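Side-chain contacts in putative lipoprotein (Campylobacter jejuni subsp. jejuni, PDB 2G5G), which binds a pair of cofacial haems through tyrosine ligands in a dimer and probably takes part in haem uptake or transport: residues Asn106-Ala111 / Val130-Ser135; Gln125-Val130 / Ser135-Ala140; Gly251-Lys256 / Val261-Gly266. All blocks are in the same frame, centred on the assembly; numbering follows the deposited sequence.

Contact 1 of 3, residues Asn106-Ala111 / Val130-Ser135; sequences NELTNA and VFYSKS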
# COMPACT_ATOMS: atom_id res chain seq x y z
N ASN A 106 -15.88 -17.98 21.49
CA ASN A 106 -14.45 -17.63 21.43
C ASN A 106 -13.67 -18.35 20.32
O ASN A 106 -12.49 -18.04 20.07
CB ASN A 106 -13.79 -17.87 22.79
CG ASN A 106 -13.89 -19.31 23.24
OD1 ASN A 106 -12.92 -20.06 23.13
ND2 ASN A 106 -15.06 -19.71 23.73
N GLU A 107 -14.33 -19.32 19.68
CA GLU A 107 -13.75 -20.04 18.54
C GLU A 107 -14.20 -19.42 17.22
O GLU A 107 -13.73 -19.81 16.15
CB GLU A 107 -14.18 -21.51 18.54
CG GLU A 107 -13.81 -22.31 19.79
CD GLU A 107 -14.63 -23.59 19.88
OE1 GLU A 107 -14.68 -24.34 18.88
OE2 GLU A 107 -15.24 -23.84 20.95
N LEU A 108 -15.14 -18.47 17.31
CA LEU A 108 -15.83 -17.92 16.13
C LEU A 108 -14.88 -17.26 15.14
O LEU A 108 -14.93 -17.57 13.95
CB LEU A 108 -16.96 -16.95 16.53
CG LEU A 108 -17.85 -16.40 15.41
CD1 LEU A 108 -18.39 -17.55 14.58
CD2 LEU A 108 -18.98 -15.54 15.93
N THR A 109 -14.01 -16.39 15.64
CA THR A 109 -13.04 -15.69 14.79
C THR A 109 -12.09 -16.63 14.04
O THR A 109 -11.64 -16.33 12.93
CB THR A 109 -12.25 -14.60 15.57
OG1 THR A 109 -11.39 -13.89 14.69
CG2 THR A 109 -11.41 -15.21 16.68
N ASN A 110 -11.80 -17.77 14.65
CA ASN A 110 -10.92 -18.75 14.04
C ASN A 110 -11.65 -19.59 12.97
O ASN A 110 -11.09 -19.91 11.92
CB ASN A 110 -10.28 -19.63 15.12
CG ASN A 110 -9.52 -18.81 16.19
OD1 ASN A 110 -8.28 -18.79 16.19
ND2 ASN A 110 -10.26 -18.14 17.09
N ALA A 111 -12.91 -19.91 13.26
CA ALA A 111 -13.77 -20.65 12.33
C ALA A 111 -13.98 -19.88 11.03
O ALA A 111 -13.97 -20.47 9.94
CB ALA A 111 -15.11 -20.97 12.99
N VAL A 130 -25.52 -12.89 13.95
CA VAL A 130 -25.72 -13.43 12.59
C VAL A 130 -25.37 -14.92 12.55
O VAL A 130 -26.21 -15.77 12.16
CB VAL A 130 -24.94 -12.64 11.53
CG1 VAL A 130 -24.97 -13.36 10.17
CG2 VAL A 130 -25.55 -11.24 11.38
N PHE A 131 -24.13 -15.22 12.96
CA PHE A 131 -23.58 -16.55 12.88
C PHE A 131 -24.47 -17.62 13.51
O PHE A 131 -24.62 -18.68 12.89
CB PHE A 131 -22.16 -16.63 13.42
CG PHE A 131 -21.52 -17.96 13.18
CD1 PHE A 131 -20.99 -18.27 11.92
CD2 PHE A 131 -21.49 -18.92 14.19
CE1 PHE A 131 -20.41 -19.51 11.68
CE2 PHE A 131 -20.92 -20.17 13.96
CZ PHE A 131 -20.36 -20.46 12.70
N TYR A 132 -25.07 -17.33 14.67
CA TYR A 132 -25.89 -18.31 15.43
C TYR A 132 -27.37 -18.36 15.11
O TYR A 132 -28.11 -19.16 15.71
CB TYR A 132 -25.66 -18.16 16.95
CG TYR A 132 -24.23 -18.46 17.31
CD1 TYR A 132 -23.34 -17.43 17.66
CD2 TYR A 132 -23.73 -19.77 17.23
CE1 TYR A 132 -22.01 -17.70 17.96
CE2 TYR A 132 -22.38 -20.05 17.53
CZ TYR A 132 -21.53 -19.01 17.91
OH TYR A 132 -20.21 -19.26 18.20
N SER A 133 -27.81 -17.51 14.18
CA SER A 133 -29.19 -17.57 13.72
C SER A 133 -29.23 -18.62 12.62
O SER A 133 -28.30 -19.38 12.45
CB SER A 133 -29.64 -16.20 13.16
OG SER A 133 -28.78 -15.82 12.08
N LYS A 134 -30.30 -18.62 11.84
CA LYS A 134 -30.41 -19.50 10.69
C LYS A 134 -29.71 -18.97 9.43
O LYS A 134 -29.72 -19.63 8.38
CB LYS A 134 -31.89 -19.73 10.42
CG LYS A 134 -32.54 -20.60 11.51
CD LYS A 134 -34.01 -20.72 11.27
CE LYS A 134 -34.51 -21.94 12.01
NZ LYS A 134 -35.77 -22.47 11.42
N SER A 135 -29.09 -17.79 9.53
CA SER A 135 -28.40 -17.20 8.38
C SER A 135 -27.08 -17.87 8.09
O SER A 135 -26.37 -18.29 9.00
CB SER A 135 -28.11 -15.71 8.63
OG SER A 135 -29.31 -14.99 8.69
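Leu108 sets one branch over a face of the Phe131 ring and the other against Tyr132, and this fork carries the contact between Asn106-Ala111 and Val130-Ser135. With CG anti to the backbone N of Leu108 (chi1 -175°), the side chain reaches across to helix 124-131. Methyl CD1 of Leu108 lies 3.5 Å from the centroid of the Phe131 ring and only 15° off the ring normal, a CH-pi contact. It leans toward one side of the ring, where it comes within 3.4 Å of Phe131 CD2. The second methyl, Leu108 CD2, meets CE1 of the Tyr132 ring obliquely at 4.2 Å. The two aromatic rings also pack on each other: Phe131 CD2 stands 3.6 Å above the plane of the Tyr132 ring, over its centre, while Tyr132 CE2 lies at the edge of Phe131. Tyr132 is the exposed member of the trio, and its hydroxyl is hydrogen-bonded to Ile103 O. Just beyond, Ser133 makes an ST turn, its OG accepting from Ser135 N at 3.2 Å. The contact thus joins the short helix 108-111 to helix 124-131, with Phe131 also touching Leu112 and, in strand 137-141, Ile137.

Contact 2 of 3, residues Gln125-Val130 / Ser135-Ala140; sequences QFVNVV and SKILGA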
# COMPACT_ATOMS: atom_id res chain seq x y z
N GLN A 125 -20.42 -8.18 17.99
CA GLN A 125 -21.82 -8.19 18.39
C GLN A 125 -22.68 -8.62 17.20
O GLN A 125 -23.51 -9.51 17.33
CB GLN A 125 -22.26 -6.82 18.92
CG GLN A 125 -23.66 -6.79 19.57
CD GLN A 125 -24.14 -5.37 19.88
OE1 GLN A 125 -23.43 -4.38 19.62
NE2 GLN A 125 -25.35 -5.26 20.45
N PHE A 126 -22.47 -7.97 16.06
CA PHE A 126 -23.29 -8.25 14.87
C PHE A 126 -23.02 -9.66 14.33
O PHE A 126 -23.97 -10.42 14.07
CB PHE A 126 -23.02 -7.22 13.78
CG PHE A 126 -23.80 -7.46 12.50
CD1 PHE A 126 -25.18 -7.31 12.49
CD2 PHE A 126 -23.15 -7.80 11.32
CE1 PHE A 126 -25.90 -7.52 11.32
CE2 PHE A 126 -23.87 -7.99 10.12
CZ PHE A 126 -25.24 -7.85 10.14
N VAL A 127 -21.74 -9.98 14.17
CA VAL A 127 -21.36 -11.26 13.57
C VAL A 127 -21.79 -12.45 14.45
O VAL A 127 -22.13 -13.50 13.92
CB VAL A 127 -19.87 -11.33 13.24
CG1 VAL A 127 -19.51 -12.71 12.71
CG2 VAL A 127 -19.49 -10.28 12.20
N ASN A 128 -21.82 -12.27 15.77
CA ASN A 128 -22.26 -13.33 16.68
C ASN A 128 -23.71 -13.63 16.52
O ASN A 128 -24.08 -14.79 16.36
CB ASN A 128 -21.94 -13.05 18.16
CG ASN A 128 -20.62 -13.65 18.59
OD1 ASN A 128 -19.55 -13.19 18.18
ND2 ASN A 128 -20.69 -14.70 19.41
N VAL A 129 -24.54 -12.57 16.52
CA VAL A 129 -25.97 -12.69 16.33
C VAL A 129 -26.28 -13.30 14.96
O VAL A 129 -27.20 -14.14 14.84
CB VAL A 129 -26.70 -11.32 16.49
CG1 VAL A 129 -28.18 -11.49 16.25
CG2 VAL A 129 -26.49 -10.76 17.88
N VAL A 130 -25.52 -12.89 13.95
CA VAL A 130 -25.72 -13.43 12.59
C VAL A 130 -25.37 -14.92 12.55
O VAL A 130 -26.21 -15.77 12.16
CB VAL A 130 -24.94 -12.64 11.53
CG1 VAL A 130 -24.97 -13.36 10.17
CG2 VAL A 130 -25.55 -11.24 11.38
N SER A 135 -29.09 -17.79 9.53
CA SER A 135 -28.40 -17.20 8.38
C SER A 135 -27.08 -17.87 8.09
O SER A 135 -26.37 -18.29 9.00
CB SER A 135 -28.11 -15.71 8.63
OG SER A 135 -29.31 -14.99 8.69
N LYS A 136 -26.72 -17.94 6.81
CA LYS A 136 -25.36 -18.25 6.45
C LYS A 136 -24.55 -16.96 6.19
O LYS A 136 -25.05 -16.00 5.57
CB LYS A 136 -25.28 -19.17 5.23
CG LYS A 136 -23.86 -19.65 4.92
CD LYS A 136 -23.83 -20.91 4.09
CE LYS A 136 -23.88 -20.56 2.64
NZ LYS A 136 -23.63 -21.77 1.80
N ILE A 137 -23.32 -16.94 6.66
CA ILE A 137 -22.41 -15.83 6.33
C ILE A 137 -21.71 -16.05 5.01
O ILE A 137 -21.07 -17.09 4.77
CB ILE A 137 -21.38 -15.53 7.49
CG1 ILE A 137 -22.13 -15.01 8.71
CG2 ILE A 137 -20.32 -14.52 7.02
CD1 ILE A 137 -21.33 -14.81 9.98
N LEU A 138 -21.83 -15.05 4.13
CA LEU A 138 -21.17 -15.08 2.84
C LEU A 138 -19.98 -14.11 2.80
O LEU A 138 -20.09 -13.00 3.32
CB LEU A 138 -22.17 -14.73 1.71
CG LEU A 138 -23.57 -15.36 1.73
CD1 LEU A 138 -24.47 -14.73 0.61
CD2 LEU A 138 -23.49 -16.91 1.59
N GLY A 139 -18.87 -14.53 2.18
CA GLY A 139 -17.77 -13.61 1.84
C GLY A 139 -18.13 -12.83 0.58
O GLY A 139 -18.49 -13.43 -0.43
N ALA A 140 -18.10 -11.50 0.66
CA ALA A 140 -18.59 -10.67 -0.44
C ALA A 140 -17.45 -10.13 -1.28
O ALA A 140 -17.63 -9.80 -2.44
CB ALA A 140 -19.47 -9.49 0.11
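Helix-on-sheet packing of aliphatic side chains joins Gln125-Val130 to Ser135-Ala140, at the place where helix 124-131 lies against strand 137-141, an outermost strand of the mixed sheet within the chain. The helix and the strand follow one another closely in sequence, and the intervening turn brings the chain back beside the helix it has just left. Ile137 is the strand residue that meets both helix valines. Its CG1 lies 3.6 Å from Val130 CG1, and its terminal methyl CD1 lies 3.9 Å from CG1 of both Val127 and Val130. The extended outer arm of Ile137 (chi2 173°) sets CD1 between the two valines, which stand one helical turn apart. The two meetings differ in attitude: Ile137 crosses Val127 at about a right angle but Val130 at a slant. Nearer the turn, Ser135 CB approaches Val130 O at 4.0 Å, an ordinary packing contact, while the Ser135 hydroxyl is hydrogen-bonded to Phe78 O. The second methyl of Val130, CG2, sits 3.6 Å above one face of the Phe126 ring, toward its rim. Val130 also touches Val80, and Ile137 touches Leu82, both of the adjoining strand 78-82. Because the methyl and methylene groups of buried residues make this interface, its cohesion rests on van der Waals contact and the exclusion of water, and shape rather than directional bonding sets the fit.

Contact 3 of 3, residues Gly251-Lys256 / Val261-Gly266; sequences GEIDLK and VLIYKG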
# COMPACT_ATOMS: atom_id res chain seq x y z
N GLY A 251 -22.17 12.40 9.74
CA GLY A 251 -21.89 13.66 9.03
C GLY A 251 -22.99 14.01 8.04
O GLY A 251 -24.17 13.81 8.34
N GLU A 252 -22.61 14.50 6.87
CA GLU A 252 -23.55 14.96 5.85
C GLU A 252 -24.36 13.79 5.29
O GLU A 252 -23.87 12.66 5.23
CB GLU A 252 -22.82 15.64 4.68
CG GLU A 252 -22.01 16.91 5.05
CD GLU A 252 -22.90 18.14 5.30
OE1 GLU A 252 -23.73 18.48 4.42
OE2 GLU A 252 -22.76 18.78 6.38
N ILE A 253 -25.59 14.10 4.86
CA ILE A 253 -26.51 13.12 4.30
C ILE A 253 -26.85 13.51 2.88
O ILE A 253 -27.40 14.60 2.64
CB ILE A 253 -27.79 13.01 5.16
CG1 ILE A 253 -27.42 12.43 6.55
CG2 ILE A 253 -28.90 12.19 4.46
CD1 ILE A 253 -28.55 12.35 7.50
N ASP A 254 -26.49 12.64 1.95
CA ASP A 254 -26.94 12.76 0.58
C ASP A 254 -28.05 11.74 0.39
O ASP A 254 -27.83 10.52 0.50
CB ASP A 254 -25.78 12.51 -0.38
CG ASP A 254 -26.12 12.81 -1.83
OD1 ASP A 254 -25.19 13.11 -2.57
OD2 ASP A 254 -27.30 12.77 -2.24
N LEU A 255 -29.25 12.25 0.11
CA LEU A 255 -30.43 11.43 -0.08
C LEU A 255 -30.29 10.43 -1.23
O LEU A 255 -30.86 9.35 -1.20
CB LEU A 255 -31.65 12.32 -0.30
CG LEU A 255 -32.08 13.24 0.85
CD1 LEU A 255 -33.10 14.27 0.31
CD2 LEU A 255 -32.63 12.42 2.03
N LYS A 256 -29.52 10.80 -2.25
CA LYS A 256 -29.30 9.96 -3.40
C LYS A 256 -28.48 8.70 -3.11
O LYS A 256 -28.41 7.82 -3.98
CB LYS A 256 -28.61 10.75 -4.51
CG LYS A 256 -29.38 11.99 -4.99
CD LYS A 256 -28.64 12.76 -6.13
CE LYS A 256 -27.35 13.53 -5.65
NZ LYS A 256 -27.54 14.43 -4.42
N VAL A 261 -32.51 6.24 5.44
CA VAL A 261 -31.34 6.65 6.17
C VAL A 261 -31.71 6.73 7.64
O VAL A 261 -32.80 7.18 8.00
CB VAL A 261 -30.69 7.97 5.55
CG1 VAL A 261 -31.68 9.11 5.54
CG2 VAL A 261 -29.38 8.33 6.26
N LEU A 262 -30.83 6.20 8.47
CA LEU A 262 -31.00 6.31 9.91
C LEU A 262 -30.23 7.51 10.36
O LEU A 262 -29.07 7.67 10.01
CB LEU A 262 -30.50 5.05 10.64
CG LEU A 262 -31.61 4.02 10.80
CD1 LEU A 262 -31.79 3.32 9.44
CD2 LEU A 262 -31.23 2.97 11.90
N ILE A 263 -30.90 8.37 11.12
CA ILE A 263 -30.33 9.66 11.52
C ILE A 263 -30.29 9.65 13.04
O ILE A 263 -31.30 9.37 13.68
CB ILE A 263 -31.17 10.85 11.00
CG1 ILE A 263 -31.14 10.89 9.46
CG2 ILE A 263 -30.63 12.18 11.58
CD1 ILE A 263 -32.17 11.81 8.85
N TYR A 264 -29.11 9.93 13.58
CA TYR A 264 -28.86 9.79 15.03
C TYR A 264 -28.85 11.14 15.75
O TYR A 264 -28.40 12.14 15.19
CB TYR A 264 -27.53 9.06 15.26
CG TYR A 264 -27.49 7.68 14.66
CD1 TYR A 264 -26.88 7.46 13.42
CD2 TYR A 264 -28.07 6.59 15.31
CE1 TYR A 264 -26.86 6.20 12.84
CE2 TYR A 264 -28.05 5.30 14.74
CZ TYR A 264 -27.43 5.12 13.51
OH TYR A 264 -27.42 3.86 12.94
N LYS A 265 -29.34 11.16 16.98
CA LYS A 265 -29.40 12.38 17.80
C LYS A 265 -28.06 12.67 18.50
O LYS A 265 -27.54 11.82 19.23
CB LYS A 265 -30.53 12.30 18.83
CG LYS A 265 -31.92 12.76 18.32
CD LYS A 265 -32.36 12.13 16.99
CE LYS A 265 -33.82 11.66 17.04
NZ LYS A 265 -34.81 12.67 17.55
N GLY A 266 -27.50 13.86 18.25
CA GLY A 266 -28.11 14.84 17.34
C GLY A 266 -28.80 16.01 18.02
O GLY A 266 -28.36 17.16 17.88
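Ile253 packs the loop of a crossover connection between parallel neighbouring strands of the mixed sheet, 243-248 and 260-264, onto the second of them; Gly251-Lys256 belongs to this loop. The contacts that cross between the segments are apolar. Ile253 divides its branches between two strand residues, Val261 and Ile263, which are spaced two apart as side chains on one side of a strand are. Its CD1 lies 3.6 Å from Ile263 CG1 and 3.9 Å from the Ile263 CD1 methyl, the two isoleucines meeting at a slant. The shorter branch, Ile253 CG2, makes the looser approach to Val261 CG1, at 4.3 Å. CG1 of Ile253 points anti to its own carbonyl carbon (chi1 -66°), which turns the long arm to Ile263 and lets CG2 face Val261. Ile253 is itself exposed, whereas Val261 is buried, so the loop residue partly covers the strand. Ile263 also packs on Tyr20 and Leu22 of strand 19-23, the antiparallel neighbour on the other side of strand 260-264 from 243-248.

Polar interactions shape the loop itself. Asp254 makes an Asx turn, its OD2 accepting from Lys256 N at 3.0 Å, and the same oxygen forms a salt bridge with the lysine ammonium group. Asp254 OD1 has a separate salt bridge to Lys227, so both carboxylate oxygens are engaged. Around OD2 the two donors approach from opposite faces of the carboxylate plane: Lys256 N on the anti side, and Lys256 NZ on the syn side at 2.8 Å.

Overall arrangement
Contacts 1 and 2 form one continuous patch, their centres 7 Å apart. They share helix 124-131, and their segments alternate along the chain. Phe131 CB of contact 1 packs 4.0 Å from Ile137 CD1 of contact 2; helix 124-131 thus touches both helix 108-111 and strand 137-141. Contact 3 comes later in sequence and touches neither, its centre lying about 31 Å from that of contact 1 and about 25 Å from that of contact 2. Contacts 2 and 3 nevertheless reach the same mixed sheet, at strands 137-141 and 260-264. None involves the residues of the haem pocket, such as Tyr151 and Leu189; the three contacts join parts of the fold away from that pocket.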